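PDB 7C5W: metal-independent carbonic anhydrase from Nostoc sp. PCC 7120 = FACHB-418, which catalyses the hydration of carbon dioxide to bicarbonate without a metal cofactor and has only very low activity in the reverse direction. Local coordinates for residues D65-F71 and L165-H170; R22-E26 and I128-A133; A32-W36 and K153-F157. The contacts are given in a common frame with arbitrary orientation. Residue numbers count along the deposited sequence, not the author numbering.

Interaction 1. Residues D65-F71 and L165-H170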
loop_
_atom_site.group_PDB
_atom_site.type_symbol
_atom_site.label_atom_id
_atom_site.label_comp_id
_atom_site.label_asym_id
_atom_site.label_seq_id
_atom_site.Cartn_x
_atom_site.Cartn_y
_atom_site.Cartn_z
ATOM N N ASP A 65 -0.633 8.444 21.634
ATOM C CA ASP A 65 -0.472 9.388 20.496
ATOM C C ASP A 65 0.460 8.839 19.408
ATOM O O ASP A 65 0.063 8.881 18.249
ATOM C CB ASP A 65 0.160 10.699 20.946
ATOM C CG ASP A 65 -0.828 11.837 21.035
ATOM O OD1 ASP A 65 -1.968 11.576 21.473
ATOM O OD2 ASP A 65 -0.446 12.960 20.651
ATOM N N ALA A 66 1.677 8.428 19.772
ATOM C CA ALA A 66 2.810 8.220 18.840
ATOM C C ALA A 66 2.884 6.755 18.386
ATOM O O ALA A 66 3.432 6.520 17.299
ATOM C CB ALA A 66 4.104 8.665 19.474
ATOM N N TYR A 67 2.355 5.818 19.182
ATOM C CA TYR A 67 2.350 4.363 18.881
ATOM C C TYR A 67 0.969 3.948 18.367
ATOM O O TYR A 67 0.050 4.786 18.345
ATOM C CB TYR A 67 2.810 3.567 20.100
ATOM C CG TYR A 67 4.290 3.671 20.379
ATOM C CD1 TYR A 67 4.821 4.757 21.056
ATOM C CD2 TYR A 67 5.165 2.691 19.947
ATOM C CE1 TYR A 67 6.181 4.862 21.299
ATOM C CE2 TYR A 67 6.524 2.776 20.191
ATOM C CZ TYR A 67 7.036 3.865 20.872
ATOM O OH TYR A 67 8.378 3.943 21.114
ATOM N N GLY A 68 0.835 2.694 17.935
ATOM C CA GLY A 68 -0.367 2.197 17.234
ATOM C C GLY A 68 -0.943 0.943 17.865
ATOM O O GLY A 68 -1.483 0.110 17.112
ATOM N N TYR A 69 -0.896 0.837 19.198
ATOM C CA TYR A 69 -1.450 -0.303 19.975
ATOM C C TYR A 69 -2.952 -0.443 19.714
ATOM O O TYR A 69 -3.469 -1.558 19.896
ATOM C CB TYR A 69 -1.109 -0.147 21.456
ATOM C CG TYR A 69 0.344 -0.442 21.739
ATOM C CD1 TYR A 69 0.814 -1.744 21.696
ATOM C CD2 TYR A 69 1.254 0.572 22.014
ATOM C CE1 TYR A 69 2.144 -2.034 21.942
ATOM C CE2 TYR A 69 2.588 0.292 22.269
ATOM C CZ TYR A 69 3.036 -1.017 22.227
ATOM O OH TYR A 69 4.349 -1.337 22.440
ATOM N N GLN A 70 -3.607 0.630 19.261
ATOM C CA GLN A 70 -5.048 0.634 18.893
ATOM C C GLN A 70 -5.317 -0.342 17.739
ATOM O O GLN A 70 -6.442 -0.836 17.667
ATOM C CB GLN A 70 -5.517 2.037 18.503
ATOM C CG GLN A 70 -5.503 3.028 19.663
ATOM C CD GLN A 70 -4.186 3.758 19.803
ATOM O OE1 GLN A 70 -3.158 3.354 19.251
ATOM N NE2 GLN A 70 -4.210 4.849 20.555
ATOM N N PHE A 71 -4.342 -0.613 16.866
ATOM C CA PHE A 71 -4.530 -1.474 15.664
ATOM C C PHE A 71 -4.367 -2.952 16.019
ATOM O O PHE A 71 -4.724 -3.795 15.183
ATOM C CB PHE A 71 -3.525 -1.132 14.564
ATOM C CG PHE A 71 -3.539 0.309 14.132
ATOM C CD1 PHE A 71 -4.721 0.932 13.777
ATOM C CD2 PHE A 71 -2.368 1.034 14.060
ATOM C CE1 PHE A 71 -4.732 2.258 13.386
ATOM C CE2 PHE A 71 -2.382 2.358 13.667
ATOM C CZ PHE A 71 -3.561 2.969 13.332
ATOM N N LEU A 165 0.896 9.941 11.754
ATOM C CA LEU A 165 1.879 8.827 11.702
ATOM C C LEU A 165 1.941 8.123 13.064
ATOM O O LEU A 165 2.227 8.796 14.069
ATOM C CB LEU A 165 3.243 9.404 11.313
ATOM C CG LEU A 165 3.511 9.465 9.818
ATOM C CD1 LEU A 165 2.546 10.431 9.138
ATOM C CD2 LEU A 165 4.953 9.859 9.553
ATOM N N ARG A 166 1.708 6.813 13.077
ATOM C CA ARG A 166 1.753 5.962 14.290
ATOM C C ARG A 166 2.843 4.906 14.119
ATOM O O ARG A 166 2.902 4.271 13.033
ATOM C CB ARG A 166 0.398 5.294 14.522
ATOM C CG ARG A 166 -0.784 6.195 14.200
ATOM C CD ARG A 166 -1.017 7.244 15.264
ATOM N NE ARG A 166 -1.602 6.628 16.445
ATOM C CZ ARG A 166 -2.898 6.401 16.612
ATOM N NH1 ARG A 166 -3.756 6.751 15.670
ATOM N NH2 ARG A 166 -3.328 5.816 17.714
ATOM N N ILE A 167 3.658 4.717 15.161
ATOM C CA ILE A 167 4.689 3.645 15.245
ATOM C C ILE A 167 3.987 2.292 15.405
ATOM O O ILE A 167 3.269 2.090 16.406
ATOM C CB ILE A 167 5.667 3.927 16.399
ATOM C CG1 ILE A 167 6.445 5.228 16.168
ATOM C CG2 ILE A 167 6.585 2.743 16.631
ATOM C CD1 ILE A 167 7.024 5.824 17.433
ATOM N N ILE A 168 4.202 1.403 14.437
ATOM C CA ILE A 168 3.729 -0.010 14.453
ATOM C C ILE A 168 4.943 -0.937 14.556
ATOM O O ILE A 168 4.746 -2.138 14.840
ATOM C CB ILE A 168 2.886 -0.300 13.197
ATOM C CG1 ILE A 168 3.684 -0.060 11.909
ATOM C CG2 ILE A 168 1.605 0.519 13.240
ATOM C CD1 ILE A 168 3.029 -0.613 10.654
ATOM N N THR A 169 6.148 -0.402 14.339
ATOM C CA THR A 169 7.429 -1.149 14.450
ATOM C C THR A 169 8.499 -0.238 15.064
ATOM O O THR A 169 8.657 0.889 14.585
ATOM C CB THR A 169 7.906 -1.699 13.100
ATOM O OG1 THR A 169 6.856 -2.419 12.452
ATOM C CG2 THR A 169 9.097 -2.618 13.257
ATOM N N HIS A 170 9.220 -0.750 16.062
ATOM C CA HIS A 170 10.265 -0.043 16.835
ATOM C C HIS A 170 11.278 -1.074 17.340
ATOM O O HIS A 170 11.011 -1.723 18.352
ATOM C CB HIS A 170 9.616 0.737 17.983
ATOM C CG HIS A 170 10.526 1.711 18.650
ATOM N ND1 HIS A 170 11.898 1.651 18.511
ATOM C CD2 HIS A 170 10.269 2.749 19.473
ATOM C CE1 HIS A 170 12.450 2.615 19.214
ATOM N NE2 HIS A 170 11.477 3.298 19.821
#
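Here the chain leaving helix 52-66 docks on the sheet of an alpha+beta fold consistent with the NTF2-like (SnoaL-like) cone, through a single beta bridge between Tyr67 and Ile167 (CA-CA 4.4 Å). Its anchor is the nearly straight hydrogen bond from Ile167 N to Ala66 O, 2.8 Å. On the other side of Tyr67, Gly68 N lies 2.9 Å from Ile167 O. Ile167 lies over the Tyr67 ring, CD1 4.0 Å from its centroid in a CH-pi contact, while Tyr67 OH bonds to Trp36 NE1. The side chain of His170 lies about 6 Å from that of Thr79 and about 7 Å from that of Tyr97, which both bind bicarbonate. At Ile168 and Thr169, opposite Gln156, a classic beta bulge turns the strand. Gly68 suits its place, since a CB there would crowd Phe71 CD2 and Ile168 CG2. Phe71 turns its ring edge to Arg166 CB. Arg166, salt-bridged through NH1 to Asp160, ties down the loop, its NE donating to Tyr67 O at 3.1 Å.

Interaction 2. Residues R22-E26 and I128-A133; sequences RAITE and ITGNTA
The N-terminal segment 22-26 crosses the tip of the beta hairpin that joins strands 116-128 and 132-143. It is extended at Ala23, Ile24 and Thr25 (phi/psi -75/151, -95/139 and -97/160), with Arg22 at -88/-6, and enters helix 26-50 with Thr25 as N-cap; Thr25 N in turn bonds to Glu28 OE1, as in a capping box. The closest CA pair is Ala23 and Asn131, 4.8 Å apart, and the two segments bury 359 Å². Ile128 (chi1 m, chi2 t) ends its strand with CG2 3.4 Å from Ile24 O and CD1 3.8 Å from Glu26 N; its backbone pairs in parallel with a strand of the fourth subunit, so the sheet runs on across that interface. Thr129 N bonds to Thr132 O (3.1 Å) across a two-residue hairpin turn, close to type II', with Gly130 and Asn131 at its corners. Gly130, at 103/-95, has a conformation that calls for glycine, and its O accepts Ile24 N at 3.0 Å and meets Ala23 CA at 3.3 Å in a CA-H...O contact. Asn131 (-73/-22, chi1 -146°) brings ND2 to 3.2 Å from Arg22 CB; the Arg22 guanidinium is salt-bridged to Asp161 and makes a cation-pi contact with Phe71 of the third subunit. Ile24 CD1 (chi1 m, chi2 t) also reaches Asn131 O (3.2 Å), and it makes the contacts to Thr132 CA (3.6 Å) and Ala133 CB (4.0 Å). One backbone hydrogen bond thus fixes the position of the segment on the turn, while Ile24 and Ile128 fill the buried joint beside it.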
loop_
_atom_site.group_PDB
_atom_site.type_symbol
_atom_site.label_atom_id
_atom_site.label_comp_id
_atom_site.label_asym_id
_atom_site.label_seq_id
_atom_site.Cartn_x
_atom_site.Cartn_y
_atom_site.Cartn_z
ATOM N N ARG A 22 -3.298 9.463 1.522
ATOM C CA ARG A 22 -2.957 8.466 2.564
ATOM C C ARG A 22 -1.461 8.129 2.538
ATOM O O ARG A 22 -1.009 7.375 3.414
ATOM C CB ARG A 22 -3.747 7.188 2.315
ATOM C CG ARG A 22 -5.244 7.422 2.288
ATOM C CD ARG A 22 -5.956 6.171 2.716
ATOM N NE ARG A 22 -6.781 6.431 3.877
ATOM C CZ ARG A 22 -6.674 5.802 5.029
ATOM N NH1 ARG A 22 -5.776 4.855 5.217
ATOM N NH2 ARG A 22 -7.501 6.115 5.995
ATOM N N ALA A 23 -0.729 8.643 1.555
ATOM C CA ALA A 23 0.721 8.413 1.406
ATOM C C ALA A 23 1.458 9.246 2.456
ATOM O O ALA A 23 0.957 10.302 2.822
ATOM C CB ALA A 23 1.168 8.773 0.004
ATOM N N ILE A 24 2.623 8.775 2.890
ATOM C CA ILE A 24 3.556 9.522 3.773
ATOM C C ILE A 24 4.591 10.230 2.893
ATOM O O ILE A 24 5.079 9.609 1.924
ATOM C CB ILE A 24 4.206 8.557 4.789
ATOM C CG1 ILE A 24 3.162 7.925 5.713
ATOM C CG2 ILE A 24 5.305 9.259 5.575
ATOM C CD1 ILE A 24 3.674 6.772 6.551
ATOM N N THR A 25 4.921 11.476 3.231
ATOM C CA THR A 25 6.036 12.261 2.635
ATOM C C THR A 25 7.265 12.152 3.537
ATOM O O THR A 25 7.098 11.848 4.733
ATOM C CB THR A 25 5.681 13.749 2.504
ATOM O OG1 THR A 25 5.679 14.272 3.835
ATOM C CG2 THR A 25 4.348 13.989 1.825
ATOM N N GLU A 26 8.437 12.433 2.975
ATOM C CA GLU A 26 9.731 12.476 3.696
ATOM C C GLU A 26 9.600 13.381 4.926
ATOM O O GLU A 26 10.065 12.971 6.003
ATOM C CB GLU A 26 10.835 12.949 2.753
ATOM C CG GLU A 26 12.211 12.947 3.391
ATOM C CD GLU A 26 13.347 13.160 2.410
ATOM O OE1 GLU A 26 14.498 12.791 2.755
ATOM O OE2 GLU A 26 13.072 13.682 1.296
ATOM N N ILE A 128 9.809 4.574 1.943
ATOM C CA ILE A 128 8.359 4.894 1.918
ATOM C C ILE A 128 7.691 3.910 0.965
ATOM O O ILE A 128 7.977 3.971 -0.245
ATOM C CB ILE A 128 8.137 6.362 1.527
ATOM C CG1 ILE A 128 8.850 7.302 2.500
ATOM C CG2 ILE A 128 6.656 6.680 1.416
ATOM C CD1 ILE A 128 8.799 8.750 2.075
ATOM N N THR A 129 6.875 3.020 1.526
ATOM C CA THR A 129 6.122 1.948 0.822
ATOM C C THR A 129 4.676 2.381 0.604
ATOM O O THR A 129 3.825 1.490 0.477
ATOM C CB THR A 129 6.092 0.666 1.661
ATOM O OG1 THR A 129 5.335 0.949 2.838
ATOM C CG2 THR A 129 7.465 0.185 2.061
ATOM N N GLY A 130 4.412 3.690 0.622
ATOM C CA GLY A 130 3.076 4.278 0.385
ATOM C C GLY A 130 2.401 4.724 1.672
ATOM O O GLY A 130 2.667 5.847 2.143
ATOM N N ASN A 131 1.557 3.862 2.232
ATOM C CA ASN A 131 0.804 4.136 3.478
ATOM C C ASN A 131 1.739 4.085 4.700
ATOM O O ASN A 131 1.372 4.646 5.763
ATOM C CB ASN A 131 -0.339 3.141 3.628
ATOM C CG ASN A 131 -1.527 3.787 4.294
ATOM O OD1 ASN A 131 -1.786 3.531 5.469
ATOM N ND2 ASN A 131 -2.217 4.650 3.557
ATOM N N THR A 132 2.880 3.403 4.584
ATOM C CA THR A 132 3.865 3.255 5.682
ATOM C C THR A 132 5.219 3.773 5.212
ATOM O O THR A 132 5.390 4.015 4.004
ATOM C CB THR A 132 3.970 1.810 6.186
ATOM O OG1 THR A 132 4.760 1.066 5.262
ATOM C CG2 THR A 132 2.625 1.146 6.367
ATOM N N ALA A 133 6.129 3.949 6.161
ATOM C CA ALA A 133 7.504 4.444 5.951
ATOM C C ALA A 133 8.397 3.864 7.053
ATOM O O ALA A 133 8.023 3.957 8.238
ATOM C CB ALA A 133 7.505 5.953 5.942
#

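Interaction 3. Residues A32-W36 and K153-F157; sequences AQKAW and KTWQF
Helix segment 32-36 runs across strand segment 153-157 with the axes 11.0 Å apart at closest approach and their N-to-C directions at 117°, part of the alpha+beta layer in which helix 26-50 packs on the curved sheet. All five helix residues have regular helical angles, and Trp36 N bonds to Ala32 O at 3.2 Å. The strand has regular beta angles, from -126/130 at Lys153 to -103/132 at Phe157. Ala32 CA is nearest Phe157 CA (8.1 Å) and Gln33 CA nearest Trp155 CA (8.4 Å). Lys153, Trp155 and Phe157 point their CA-CB bonds at the helix, while Thr154 and Gln156 lie on the other face, against the second subunit. No hydrogen bond joins the segments; 318 Å² is buried, most of it by aromatic groups. Ala32 CB sits over the face of the Phe157 ring (chi1 m), 4.0 Å from its centroid in a CH-pi contact. Gln33 (chi1 m, chi2 t) lies along the edge of Trp155, NE2 3.7 Å from CE3, and its OE1 bonds to Asn123. Trp36 (chi1 t, chi2 93°) and Trp155 (chi1 m, chi2 -53°) meet edge-to-face, the edge of Trp155's six-membered ring toward the face of Trp36's five-membered ring, centroids 5.0 Å apart, planes at 64° and Trp155 CZ2 3.4 Å from Trp36 CD2. Both indoles also meet His170, and Trp36 NE1 bonds to Tyr67 OH. This end borders the bicarbonate site: the side chain of Lys153 is about 4 Å from that of Thr79, which binds the ligand. Lys153 NZ, bonded to Ser172 OG, stops 4.0 Å from Trp36 CH2.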
loop_
_atom_site.group_PDB
_atom_site.type_symbol
_atom_site.label_atom_id
_atom_site.label_comp_id
_atom_site.label_asym_id
_atom_site.label_seq_id
_atom_site.Cartn_x
_atom_site.Cartn_y
_atom_site.Cartn_z
ATOM N N ALA A 32 7.773 13.056 12.531
ATOM C CA ALA A 32 7.382 11.973 13.464
ATOM C C ALA A 32 8.609 11.463 14.244
ATOM O O ALA A 32 8.464 11.217 15.449
ATOM C CB ALA A 32 6.679 10.866 12.720
ATOM N N GLN A 33 9.770 11.318 13.597
ATOM C CA GLN A 33 11.045 10.958 14.273
ATOM C C GLN A 33 11.312 11.979 15.387
ATOM O O GLN A 33 11.549 11.548 16.528
ATOM C CB GLN A 33 12.230 10.914 13.300
ATOM C CG GLN A 33 12.223 9.733 12.333
ATOM C CD GLN A 33 13.545 9.610 11.611
ATOM O OE1 GLN A 33 14.066 10.582 11.062
ATOM N NE2 GLN A 33 14.133 8.423 11.647
ATOM N N LYS A 34 11.272 13.281 15.065
ATOM C CA LYS A 34 11.599 14.400 16.000
ATOM C C LYS A 34 10.584 14.431 17.152
ATOM O O LYS A 34 10.998 14.684 18.296
ATOM C CB LYS A 34 11.643 15.751 15.274
ATOM N N ALA A 35 9.316 14.144 16.866
ATOM C CA ALA A 35 8.203 14.153 17.848
ATOM C C ALA A 35 8.419 13.053 18.892
ATOM O O ALA A 35 8.031 13.262 20.052
ATOM C CB ALA A 35 6.869 13.999 17.152
ATOM N N TRP A 36 9.007 11.921 18.500
ATOM C CA TRP A 36 9.305 10.811 19.441
ATOM C C TRP A 36 10.420 11.251 20.398
ATOM O O TRP A 36 10.281 11.031 21.625
ATOM C CB TRP A 36 9.702 9.542 18.694
ATOM C CG TRP A 36 9.996 8.406 19.620
ATOM C CD1 TRP A 36 9.111 7.460 20.037
ATOM C CD2 TRP A 36 11.249 8.091 20.255
ATOM N NE1 TRP A 36 9.728 6.571 20.870
ATOM C CE2 TRP A 36 11.040 6.927 21.022
ATOM C CE3 TRP A 36 12.527 8.661 20.247
ATOM C CZ2 TRP A 36 12.048 6.339 21.783
ATOM C CZ3 TRP A 36 13.527 8.075 20.989
ATOM C CH2 TRP A 36 13.291 6.923 21.740
ATOM N N LYS A 153 18.560 2.124 15.471
ATOM C CA LYS A 153 17.078 2.162 15.580
ATOM C C LYS A 153 16.387 2.015 14.220
ATOM O O LYS A 153 16.690 2.810 13.295
ATOM C CB LYS A 153 16.590 3.465 16.213
ATOM C CG LYS A 153 15.170 3.377 16.766
ATOM C CD LYS A 153 14.738 4.592 17.517
ATOM C CE LYS A 153 15.532 4.833 18.783
ATOM N NZ LYS A 153 15.137 3.899 19.864
ATOM N N THR A 154 15.424 1.087 14.157
ATOM C CA THR A 154 14.439 0.946 13.055
ATOM C C THR A 154 13.048 1.351 13.554
ATOM O O THR A 154 12.624 0.788 14.561
ATOM C CB THR A 154 14.412 -0.487 12.522
ATOM O OG1 THR A 154 15.734 -0.747 12.063
ATOM C CG2 THR A 154 13.405 -0.689 11.413
ATOM N N TRP A 155 12.394 2.302 12.879
ATOM C CA TRP A 155 10.962 2.675 13.072
ATOM C C TRP A 155 10.154 2.305 11.823
ATOM O O TRP A 155 10.702 2.413 10.706
ATOM C CB TRP A 155 10.804 4.173 13.313
ATOM C CG TRP A 155 10.967 4.627 14.726
ATOM C CD1 TRP A 155 10.318 4.159 15.828
ATOM C CD2 TRP A 155 11.789 5.716 15.171
ATOM N NE1 TRP A 155 10.701 4.869 16.932
ATOM C CE2 TRP A 155 11.601 5.828 16.562
ATOM C CE3 TRP A 155 12.659 6.604 14.529
ATOM C CZ2 TRP A 155 12.268 6.784 17.326
ATOM C CZ3 TRP A 155 13.312 7.553 15.285
ATOM C CH2 TRP A 155 13.116 7.639 16.664
ATOM N N GLN A 156 8.886 1.940 11.992
ATOM C CA GLN A 156 7.909 1.920 10.871
ATOM C C GLN A 156 6.697 2.758 11.280
ATOM O O GLN A 156 6.141 2.492 12.338
ATOM C CB GLN A 156 7.499 0.496 10.502
ATOM C CG GLN A 156 6.686 0.419 9.215
ATOM C CD GLN A 156 6.261 -0.992 8.881
ATOM O OE1 GLN A 156 5.619 -1.247 7.867
ATOM N NE2 GLN A 156 6.604 -1.930 9.738
ATOM N N PHE A 157 6.354 3.761 10.477
ATOM C CA PHE A 157 5.195 4.652 10.693
ATOM C C PHE A 157 4.061 4.243 9.755
ATOM O O PHE A 157 4.317 4.022 8.557
ATOM C CB PHE A 157 5.606 6.104 10.471
ATOM C CG PHE A 157 6.671 6.569 11.431
ATOM C CD1 PHE A 157 6.336 7.002 12.706
ATOM C CD2 PHE A 157 8.011 6.531 11.070
ATOM C CE1 PHE A 157 7.321 7.414 13.592
ATOM C CE2 PHE A 157 8.990 6.951 11.955
ATOM C CZ PHE A 157 8.644 7.386 13.214
#

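From the N terminus the first halves come in the order 22-26, 32-36, 65-71, and their partners follow in the order 128-133, 153-157, 165-170. Interaction 2 closes its loop first, interaction 3 next and interaction 1 last, so each pair crosses and none is nested. Together they tie the N-terminal segment and both long helices to three consecutive strands of one sheet, 132-143, 148-159 and 165-173. The contacts also touch one another: Ala133 O lies 2.8 Å from Phe157 N, Thr169 O 2.8 Å from Gln156 N, and Leu165 CD2 packs 4.0 Å from Ile24 CG2. Interactions 1 and 3 meet near the bicarbonate site, while interaction 2 lies away from it.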